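Local coordinates for protein glycoside Hydrolase Family 43_12 (Metagenome, PDB 7JVH) that probably hydrolyses glycosidic bonds in arabinose- or xylose-containing plant polysaccharides, at residues N32-G37 with N381-E386; D394-A399 with L434-Q439. One frame throughout, in Å; residues are numbered along the deposited sequence.

How the contacts relate
Contact 1 comes first along the chain: its segment 32-37 lies near the N-terminus and pairs with 381-386, some 340 residues later, so that the contact spans the intervening catalytic-family region. Contact 2 follows in series, joining the loop 394-399 to strand 433-437. Their centres are about 12 Å apart. Strand 28-37 belongs to the branched eight-stranded antiparallel sheet, while strand 433-437 borders the six-stranded one, and the two contacts touch where these sheets face each other: Y384 OH bonds to W397 NE1, and Y35 OH to Q439 N. The N-terminal strand is thus built into the C-terminal concanavalin A-like domain, tying the start of the chain to the part that follows the catalytic region.

Contact 1: N32-G37 with N381-E386; sequences NFTYTG and NFTYSE
F33 and Y35 form hydrogen-bonded antiparallel pairs with E386 and Y384, on strand axes 176° apart. Each pair has two backbone bonds, among them F33 N to E386 O at 2.9 Å and Y384 N to Y35 O at 2.7 Å. G37 N extends the ladder to F382 O (2.9 Å); the N381 side chain lies against this glycine's backbone, its ND2 bonding D39 O.

Hydroxyls make the polar contacts on the face of T34, T36, T383 and S385. T36 OG1 and T383 OG1 are 2.6 Å apart, sharing a hydrogen bond, while the methyls of T34 and T383 meet beside them; threonine, beta-branched, suits an extended strand. N32, with CG anti to the backbone N (chi1 177°), offers ND2 to S385 OG at 3.1 Å, close to its amide plane, and receives T34 OG1 on a lone pair of OD1 at 2.9 Å. A leucine here would probably leave S385 OG without this donor and T34 OG1 without its acceptor.

Aromatic groups dominate the other face. Y35 meets F382 with its edge, Y35 CD2 lying 4.4 Å from F382 CE1, and Y35 OH bonds H440. E386, bent at chi2, accepts Y384 OH on OE1 at 2.5 Å. F33 packs against strand 560-566, as in the beta-sandwich of a concanavalin A-like domain, where each sheet turns one face to the core.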
loop_
_atom_site.group_PDB
_atom_site.type_symbol
_atom_site.label_atom_id
_atom_site.label_comp_id
_atom_site.label_asym_id
_atom_site.label_seq_id
_atom_site.Cartn_x
_atom_site.Cartn_y
_atom_site.Cartn_z
ATOM N N ASN A 32 -10.957 22.160 2.211
ATOM C CA ASN A 32 -10.230 21.476 3.274
ATOM C C ASN A 32 -10.460 19.969 3.287
ATOM O O ASN A 32 -11.547 19.494 2.960
ATOM C CB ASN A 32 -10.639 22.007 4.644
ATOM C CG ASN A 32 -9.951 21.273 5.788
ATOM O OD1 ASN A 32 -10.568 20.490 6.511
ATOM N ND2 ASN A 32 -8.654 21.502 5.931
ATOM N N PHE A 33 -9.423 19.224 3.682
ATOM C CA PHE A 33 -9.571 17.873 4.194
ATOM C C PHE A 33 -8.730 17.734 5.464
ATOM O O PHE A 33 -7.566 18.123 5.476
ATOM C CB PHE A 33 -9.148 16.802 3.165
ATOM C CG PHE A 33 -9.614 15.426 3.529
ATOM C CD1 PHE A 33 -8.863 14.604 4.348
ATOM C CD2 PHE A 33 -10.829 14.958 3.068
ATOM C CE1 PHE A 33 -9.307 13.331 4.690
ATOM C CE2 PHE A 33 -11.281 13.671 3.392
ATOM C CZ PHE A 33 -10.517 12.865 4.214
ATOM N N THR A 34 -9.330 17.169 6.512
ATOM C CA THR A 34 -8.645 16.901 7.769
ATOM C C THR A 34 -8.793 15.435 8.110
ATOM O O THR A 34 -9.901 14.908 8.071
ATOM C CB THR A 34 -9.196 17.770 8.951
ATOM O OG1 THR A 34 -9.074 19.154 8.613
ATOM C CG2 THR A 34 -8.443 17.515 10.223
ATOM N N TYR A 35 -7.666 14.792 8.430
ATOM C CA TYR A 35 -7.624 13.402 8.861
ATOM C C TYR A 35 -6.900 13.318 10.203
ATOM O O TYR A 35 -5.764 13.798 10.327
ATOM C CB TYR A 35 -6.911 12.532 7.812
ATOM C CG TYR A 35 -6.664 11.097 8.255
ATOM C CD1 TYR A 35 -7.662 10.134 8.152
ATOM C CD2 TYR A 35 -5.436 10.709 8.775
ATOM C CE1 TYR A 35 -7.448 8.831 8.560
ATOM C CE2 TYR A 35 -5.202 9.407 9.189
ATOM C CZ TYR A 35 -6.204 8.464 9.068
ATOM O OH TYR A 35 -5.974 7.163 9.477
ATOM N N THR A 36 -7.568 12.712 11.195
ATOM C CA THR A 36 -7.048 12.564 12.550
ATOM C C THR A 36 -7.090 11.106 12.981
ATOM O O THR A 36 -8.168 10.529 13.105
ATOM C CB THR A 36 -7.832 13.450 13.583
ATOM O OG1 THR A 36 -7.649 14.831 13.267
ATOM C CG2 THR A 36 -7.359 13.190 15.018
ATOM N N GLY A 37 -5.902 10.532 13.223
ATOM C CA GLY A 37 -5.757 9.179 13.744
ATOM C C GLY A 37 -5.884 9.213 15.254
ATOM O O GLY A 37 -5.411 10.155 15.892
ATOM N N ASN A 381 -0.391 8.845 16.509
ATOM C CA ASN A 381 -1.631 9.582 16.341
ATOM C C ASN A 381 -1.294 11.025 16.007
ATOM O O ASN A 381 -0.447 11.640 16.637
ATOM C CB ASN A 381 -2.492 9.497 17.594
ATOM C CG ASN A 381 -3.156 8.156 17.744
ATOM O OD1 ASN A 381 -3.364 7.454 16.760
ATOM N ND2 ASN A 381 -3.496 7.781 18.960
ATOM N N PHE A 382 -1.965 11.549 14.976
ATOM C CA PHE A 382 -1.653 12.835 14.392
ATOM C C PHE A 382 -2.859 13.345 13.614
ATOM O O PHE A 382 -3.851 12.640 13.450
ATOM C CB PHE A 382 -0.434 12.729 13.492
ATOM C CG PHE A 382 -0.625 11.807 12.317
ATOM C CD1 PHE A 382 -1.152 12.261 11.127
ATOM C CD2 PHE A 382 -0.264 10.468 12.411
ATOM C CE1 PHE A 382 -1.312 11.406 10.060
ATOM C CE2 PHE A 382 -0.415 9.616 11.345
ATOM C CZ PHE A 382 -0.946 10.080 10.164
ATOM N N THR A 383 -2.756 14.590 13.149
ATOM C CA THR A 383 -3.767 15.237 12.345
ATOM C C THR A 383 -3.090 15.800 11.113
ATOM O O THR A 383 -2.071 16.494 11.222
ATOM C CB THR A 383 -4.487 16.356 13.113
ATOM O OG1 THR A 383 -5.384 15.756 14.047
ATOM C CG2 THR A 383 -5.277 17.255 12.188
ATOM N N TYR A 384 -3.666 15.473 9.940
ATOM C CA TYR A 384 -3.253 16.021 8.663
ATOM C C TYR A 384 -4.407 16.861 8.123
ATOM O O TYR A 384 -5.464 16.330 7.775
ATOM C CB TYR A 384 -2.886 14.903 7.700
ATOM C CG TYR A 384 -2.619 15.340 6.272
ATOM C CD1 TYR A 384 -1.902 16.495 6.002
ATOM C CD2 TYR A 384 -3.068 14.572 5.183
ATOM C CE1 TYR A 384 -1.655 16.899 4.708
ATOM C CE2 TYR A 384 -2.805 14.972 3.874
ATOM C CZ TYR A 384 -2.103 16.133 3.643
ATOM O OH TYR A 384 -1.830 16.561 2.366
ATOM N N SER A 385 -4.194 18.183 8.095
ATOM C CA SER A 385 -5.117 19.139 7.531
ATOM C C SER A 385 -4.484 19.680 6.263
ATOM O O SER A 385 -3.385 20.240 6.297
ATOM C CB SER A 385 -5.414 20.292 8.491
ATOM O OG SER A 385 -6.300 21.219 7.899
ATOM N N GLU A 386 -5.191 19.506 5.140
ATOM C CA GLU A 386 -4.714 19.886 3.837
ATOM C C GLU A 386 -5.729 20.867 3.285
ATOM O O GLU A 386 -6.935 20.581 3.277
ATOM C CB GLU A 386 -4.650 18.662 2.926
ATOM C CG GLU A 386 -4.228 18.956 1.504
ATOM C CD GLU A 386 -2.886 19.667 1.438
ATOM O OE1 GLU A 386 -1.871 18.999 1.710
ATOM O OE2 GLU A 386 -2.857 20.881 1.092
#

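Contact 2: D394-A399 with L434-Q439; sequences DYRWVA and LFHRQQ
W397 turns CG anti to its carbonyl carbon (chi1 -68°), which lays the indole along strand 434-437, and H436 holds CG anti to its backbone N (chi1 -174°), which carries the imidazole toward that indole. The result is a T-shaped pair, the edge of H436 toward the face of W397, with the planes at 69° and the centroid of the indole six-membered ring 5.5 Å from that of the imidazole. H436 CB adds a CH-pi contact over the same ring, 4.1 Å from its centroid. L434 crosses the indole at about a right angle, its CG 3.8 Å from W397 CE3; a branched aliphatic side chain packs well against a broad ring.

The backbones join in a single antiparallel bridge, V398 N to F435 O at 3.0 Å and F435 N to V398 O at 2.8 Å, with V398 CG2 resting on F435 CB. Ahead of it, D394 shapes the loop: OD1 accepts R396 N in an Asx turn, and its two oxygens take NE and NH2 of R396, NE to OD1 being 2.9 Å, which holds the guanidinium side-on while R396 CD runs alongside H436.

R437 reaches back with a chain extended from CG to NE. One water takes hydrogens from R437 N and NH1 and donates to R396 O; a second links NH1 to Y395 O, and NE goes to C60 O. The buried guanidinium of R437 is probably stabilised by the C60 carbonyl and by these waters, which relay NH1 to the other two carbonyls. H436 ND1 carries a proton, donated to R437 O at 2.7 Å; R396 near NE2 may disfavour a second one, although D394 partly balances that charge.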
loop_
_atom_site.group_PDB
_atom_site.type_symbol
_atom_site.label_atom_id
_atom_site.label_comp_id
_atom_site.label_asym_id
_atom_site.label_seq_id
_atom_site.Cartn_x
_atom_site.Cartn_y
_atom_site.Cartn_z
ATOM N N ASP A 394 0.169 16.879 -2.278
ATOM C CA ASP A 394 0.941 15.968 -1.451
ATOM C C ASP A 394 0.846 14.556 -2.023
ATOM O O ASP A 394 -0.234 14.123 -2.405
ATOM C CB ASP A 394 0.416 16.022 -0.009
ATOM C CG ASP A 394 1.314 15.310 0.973
ATOM O OD1 ASP A 394 1.294 14.056 1.001
ATOM O OD2 ASP A 394 2.004 16.017 1.750
ATOM N N TYR A 395 1.981 13.842 -2.049
ATOM C CA TYR A 395 2.098 12.505 -2.658
ATOM C C TYR A 395 1.337 11.372 -1.963
ATOM O O TYR A 395 1.429 10.223 -2.401
ATOM C CB TYR A 395 3.558 12.063 -2.737
ATOM C CG TYR A 395 4.482 12.923 -3.567
ATOM C CD1 TYR A 395 4.232 13.146 -4.914
ATOM C CD2 TYR A 395 5.650 13.466 -3.014
ATOM C CE1 TYR A 395 5.103 13.912 -5.683
ATOM C CE2 TYR A 395 6.512 14.227 -3.773
ATOM C CZ TYR A 395 6.234 14.447 -5.099
ATOM O OH TYR A 395 7.089 15.214 -5.843
ATOM N N ARG A 396 0.624 11.684 -0.874
ATOM C CA ARG A 396 -0.233 10.719 -0.169
ATOM C C ARG A 396 -1.589 10.541 -0.819
ATOM O O ARG A 396 -2.285 9.568 -0.532
ATOM C CB ARG A 396 -0.482 11.158 1.273
ATOM C CG ARG A 396 0.551 10.676 2.258
ATOM C CD ARG A 396 0.354 11.371 3.595
ATOM N NE ARG A 396 0.586 12.812 3.487
ATOM C CZ ARG A 396 0.794 13.613 4.521
ATOM N NH1 ARG A 396 0.720 13.146 5.753
ATOM N NH2 ARG A 396 0.996 14.904 4.311
ATOM N N TRP A 397 -1.969 11.504 -1.667
ATOM C CA TRP A 397 -3.256 11.518 -2.330
ATOM C C TRP A 397 -3.217 10.691 -3.602
ATOM O O TRP A 397 -2.390 10.921 -4.469
ATOM C CB TRP A 397 -3.657 12.951 -2.624
ATOM C CG TRP A 397 -3.934 13.688 -1.367
ATOM C CD1 TRP A 397 -3.104 14.561 -0.732
ATOM C CD2 TRP A 397 -5.111 13.584 -0.558
ATOM N NE1 TRP A 397 -3.694 15.013 0.418
ATOM C CE2 TRP A 397 -4.927 14.428 0.549
ATOM C CE3 TRP A 397 -6.296 12.848 -0.657
ATOM C CZ2 TRP A 397 -5.890 14.572 1.545
ATOM C CZ3 TRP A 397 -7.258 12.990 0.338
ATOM C CH2 TRP A 397 -7.050 13.858 1.419
ATOM N N VAL A 398 -4.128 9.718 -3.689
ATOM C CA VAL A 398 -4.239 8.815 -4.823
ATOM C C VAL A 398 -5.648 8.862 -5.408
ATOM O O VAL A 398 -6.607 9.258 -4.730
ATOM C CB VAL A 398 -3.919 7.359 -4.415
ATOM C CG1 VAL A 398 -2.454 7.233 -4.000
ATOM C CG2 VAL A 398 -4.849 6.863 -3.306
ATOM N N ALA A 399 -5.754 8.457 -6.680
ATOM C CA ALA A 399 -7.023 8.265 -7.368
ATOM C C ALA A 399 -7.131 6.778 -7.684
ATOM O O ALA A 399 -6.126 6.072 -7.707
ATOM C CB ALA A 399 -7.062 9.092 -8.632
ATOM N N LEU A 434 -10.484 11.809 -4.863
ATOM C CA LEU A 434 -9.122 11.827 -4.340
ATOM C C LEU A 434 -9.141 11.219 -2.951
ATOM O O LEU A 434 -9.994 11.568 -2.138
ATOM C CB LEU A 434 -8.546 13.243 -4.318
ATOM C CG LEU A 434 -7.029 13.374 -4.333
ATOM C CD1 LEU A 434 -6.425 12.708 -5.552
ATOM C CD2 LEU A 434 -6.636 14.841 -4.272
ATOM N N PHE A 435 -8.199 10.291 -2.701
ATOM C CA PHE A 435 -8.251 9.398 -1.565
ATOM C C PHE A 435 -6.983 9.443 -0.724
ATOM O O PHE A 435 -5.874 9.656 -1.227
ATOM C CB PHE A 435 -8.471 7.957 -2.014
ATOM C CG PHE A 435 -9.882 7.656 -2.453
ATOM C CD1 PHE A 435 -10.931 7.680 -1.542
ATOM C CD2 PHE A 435 -10.157 7.326 -3.782
ATOM C CE1 PHE A 435 -12.215 7.397 -1.939
ATOM C CE2 PHE A 435 -11.449 7.041 -4.183
ATOM C CZ PHE A 435 -12.481 7.067 -3.268
ATOM N N HIS A 436 -7.188 9.213 0.576
ATOM C CA HIS A 436 -6.166 9.136 1.588
ATOM C C HIS A 436 -6.367 7.777 2.233
ATOM O O HIS A 436 -7.498 7.411 2.558
ATOM C CB HIS A 436 -6.378 10.247 2.612
ATOM C CG HIS A 436 -5.285 10.354 3.632
ATOM N ND1 HIS A 436 -5.121 9.429 4.642
ATOM C CD2 HIS A 436 -4.304 11.275 3.800
ATOM C CE1 HIS A 436 -4.089 9.783 5.385
ATOM N NE2 HIS A 436 -3.575 10.894 4.892
ATOM N N ARG A 437 -5.268 7.030 2.411
ATOM C CA ARG A 437 -5.315 5.723 3.033
ATOM C C ARG A 437 -5.814 5.830 4.462
ATOM O O ARG A 437 -5.494 6.790 5.170
ATOM C CB ARG A 437 -3.918 5.096 3.031
ATOM C CG ARG A 437 -3.399 4.726 1.651
ATOM C CD ARG A 437 -1.913 4.490 1.729
ATOM N NE ARG A 437 -1.259 4.055 0.498
ATOM C CZ ARG A 437 -0.974 4.853 -0.530
ATOM N NH1 ARG A 437 -1.325 6.136 -0.548
ATOM N NH2 ARG A 437 -0.335 4.370 -1.578
ATOM N N GLN A 438 -6.625 4.852 4.879
ATOM C CA GLN A 438 -7.008 4.696 6.276
ATOM C C GLN A 438 -5.775 4.156 7.001
ATOM O O GLN A 438 -5.395 2.983 6.829
ATOM C CB GLN A 438 -8.198 3.761 6.437
ATOM C CG GLN A 438 -8.595 3.520 7.877
ATOM C CD GLN A 438 -10.004 2.949 8.049
ATOM O OE1 GLN A 438 -10.757 2.828 7.093
ATOM N NE2 GLN A 438 -10.363 2.618 9.285
ATOM N N GLN A 439 -5.150 5.023 7.812
ATOM C CA GLN A 439 -3.904 4.697 8.498
ATOM C C GLN A 439 -4.107 4.181 9.912
ATOM O O GLN A 439 -3.151 3.760 10.556
ATOM C CB GLN A 439 -2.967 5.903 8.493
ATOM C CG GLN A 439 -2.407 6.191 7.109
ATOM C CD GLN A 439 -1.405 7.318 7.116
ATOM O OE1 GLN A 439 -1.763 8.471 7.290
ATOM N NE2 GLN A 439 -0.147 6.995 6.897
HETATM O O HOH W 1 0.680 7.690 -2.207
HETATM O O HOH W 2 -2.766 7.854 1.293
#